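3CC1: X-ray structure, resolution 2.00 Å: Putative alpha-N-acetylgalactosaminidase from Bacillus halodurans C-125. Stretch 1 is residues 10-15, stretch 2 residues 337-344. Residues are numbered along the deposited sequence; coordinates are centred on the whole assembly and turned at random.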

# COMPACT_ATOMS: atom_id res chain seq x y z
N LEU A 10 -4.11 -21.44 -30.19
CA LEU A 10 -4.03 -22.37 -29.05
C LEU A 10 -4.66 -21.78 -27.82
O LEU A 10 -4.76 -20.57 -27.69
N THR A 11 -5.08 -22.67 -26.93
CA THR A 11 -5.67 -22.32 -25.67
C THR A 11 -4.62 -22.47 -24.57
O THR A 11 -3.50 -22.89 -24.83
N PRO A 12 -4.95 -22.04 -23.35
CA PRO A 12 -3.88 -22.09 -22.31
C PRO A 12 -3.42 -23.53 -22.09
O PRO A 12 -4.24 -24.43 -22.05
N PRO A 13 -2.10 -23.74 -22.00
CA PRO A 13 -1.60 -25.10 -21.74
C PRO A 13 -2.15 -25.71 -20.46
O PRO A 13 -2.28 -25.04 -19.43
N MSE A 14 -2.51 -26.98 -20.58
CA MSE A 14 -2.89 -27.83 -19.48
C MSE A 14 -1.98 -29.05 -19.43
O MSE A 14 -1.78 -29.75 -20.44
N GLY A 15 -1.42 -29.29 -18.25
CA GLY A 15 -0.50 -30.38 -18.09
C GLY A 15 -0.01 -30.57 -16.69
O GLY A 15 -0.66 -30.17 -15.74
N ILE A 337 -15.60 -25.93 -15.17
CA ILE A 337 -14.45 -25.10 -14.77
C ILE A 337 -13.39 -25.02 -15.88
O ILE A 337 -12.84 -23.97 -16.16
N LEU A 338 -13.07 -26.16 -16.46
CA LEU A 338 -12.06 -26.22 -17.50
C LEU A 338 -12.51 -25.44 -18.70
O LEU A 338 -11.73 -24.80 -19.39
N SER A 339 -13.80 -25.48 -18.96
CA SER A 339 -14.33 -24.73 -20.07
C SER A 339 -14.21 -23.19 -19.89
O SER A 339 -14.00 -22.44 -20.85
N ILE A 340 -14.27 -22.73 -18.65
CA ILE A 340 -14.01 -21.30 -18.37
C ILE A 340 -12.57 -20.97 -18.79
O ILE A 340 -12.33 -20.02 -19.54
N ASN A 341 -11.62 -21.78 -18.30
CA ASN A 341 -10.18 -21.55 -18.58
C ASN A 341 -9.86 -21.67 -20.08
O ASN A 341 -9.03 -20.93 -20.65
N GLN A 342 -10.54 -22.61 -20.73
CA GLN A 342 -10.18 -22.98 -22.11
C GLN A 342 -11.01 -22.28 -23.22
O GLN A 342 -10.57 -22.21 -24.38
N LYS A 343 -12.20 -21.80 -22.84
CA LYS A 343 -13.16 -21.31 -23.84
C LYS A 343 -13.76 -19.93 -23.61
O LYS A 343 -14.31 -19.33 -24.53
N SER A 344 -13.70 -19.41 -22.39
CA SER A 344 -14.39 -18.14 -22.09
C SER A 344 -13.64 -16.93 -22.68
O SER A 344 -12.46 -16.98 -22.99

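A single glutamine amide makes both hydrogen bonds of this contact: the side chain of Q342, near the end of a helix, uses its oxygen for one and its nitrogen for the other. T11 OG1 donates to Q342 OE1 at 2.6 Å, while Q342 NE2 donates to the backbone oxygen P12 O at 2.9 Å with a nearly straight angle of 162°.

The CA-to-CB bond of Q342 points sideways, and its chi1 and chi2, both m, with chi3 at -72°, fold the chain so that its end reaches the loop. Q342 NE2 also donates to N341 OD1 at 2.8 Å, so the adjacent N341 braces the amide. N341, chi1 t, is buried, and its ND2 is satisfied elsewhere in the structure.

On the facing segment, T11, P12 and M14 point toward the helix, whereas P13 points away. The p rotamer of T11 places its hydroxyl at the glutamine oxygen; its methyl CG2 lies 3.9 Å from K343 NZ, a contact at the exposed margin. P12 offers a compact ring, C-gamma exo, whose CG approaches the backbone oxygen N341 O to 3.5 Å and whose CB lies 3.8 Å from N341 OD1.

M14, a selenomethionine with chi angles m, t and p, supplies the long apolar arm. Its SE lies 3.5 Å from Q342 CD, and its CE meets L338 CD2 at 3.7 Å. L338 (m, t) starts sideways, but its end comes nearer, four residues and about one helical turn before Q342. A flexible, unbranched side chain suits this buried position because it can touch both the amide and the leucine.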

# COMPACT_ATOMS: atom_id res chain seq x y z
CB LEU A 10 -2.59 -22.75 -28.75
CG LEU A 10 -1.86 -23.39 -29.96
CD1 LEU A 10 -0.40 -23.59 -29.68
CD2 LEU A 10 -2.54 -24.70 -30.47
CB THR A 11 -6.88 -23.21 -25.39
OG1 THR A 11 -6.44 -24.56 -25.25
CG2 THR A 11 -7.93 -23.08 -26.52
CB PRO A 12 -4.57 -21.54 -21.07
CG PRO A 12 -5.68 -20.64 -21.61
CD PRO A 12 -6.09 -21.18 -22.96
CB PRO A 13 -0.07 -24.89 -21.63
CG PRO A 13 0.20 -23.66 -22.44
CD PRO A 13 -1.00 -22.78 -22.22
CB MSE A 14 -4.35 -28.29 -19.65
CG MSE A 14 -5.39 -27.16 -19.58
SE MSE A 14 -7.16 -27.79 -19.94
CE MSE A 14 -7.29 -29.21 -18.61
CB ILE A 337 -13.79 -25.66 -13.45
CG1 ILE A 337 -14.78 -25.54 -12.27
CG2 ILE A 337 -12.44 -25.03 -13.15
CD1 ILE A 337 -15.31 -24.08 -11.93
CB LEU A 338 -11.78 -27.66 -17.89
CG LEU A 338 -11.16 -28.57 -16.81
CD1 LEU A 338 -10.98 -30.02 -17.37
CD2 LEU A 338 -9.87 -27.94 -16.25
CB SER A 339 -15.75 -25.18 -20.32
OG SER A 339 -16.34 -24.26 -21.19
CB ILE A 340 -14.29 -20.92 -16.88
CG1 ILE A 340 -15.76 -21.15 -16.57
CG2 ILE A 340 -13.90 -19.47 -16.60
CD1 ILE A 340 -16.13 -21.21 -15.12
CB ASN A 341 -9.35 -22.56 -17.81
CG ASN A 341 -7.85 -22.42 -18.07
OD1 ASN A 341 -7.28 -23.12 -18.91
ND2 ASN A 341 -7.21 -21.51 -17.36
CB GLN A 342 -10.31 -24.50 -22.32
CG GLN A 342 -9.29 -25.35 -21.56
CD GLN A 342 -7.89 -25.18 -22.12
OE1 GLN A 342 -7.60 -25.66 -23.20
NE2 GLN A 342 -7.04 -24.46 -21.41
CB LYS A 343 -14.30 -22.33 -23.99
CG LYS A 343 -13.87 -23.69 -24.54
CD LYS A 343 -13.47 -23.60 -26.02
CE LYS A 343 -12.85 -24.91 -26.57
NZ LYS A 343 -11.36 -24.96 -26.41
CB SER A 344 -14.64 -17.99 -20.59
OG SER A 344 -13.46 -17.71 -19.89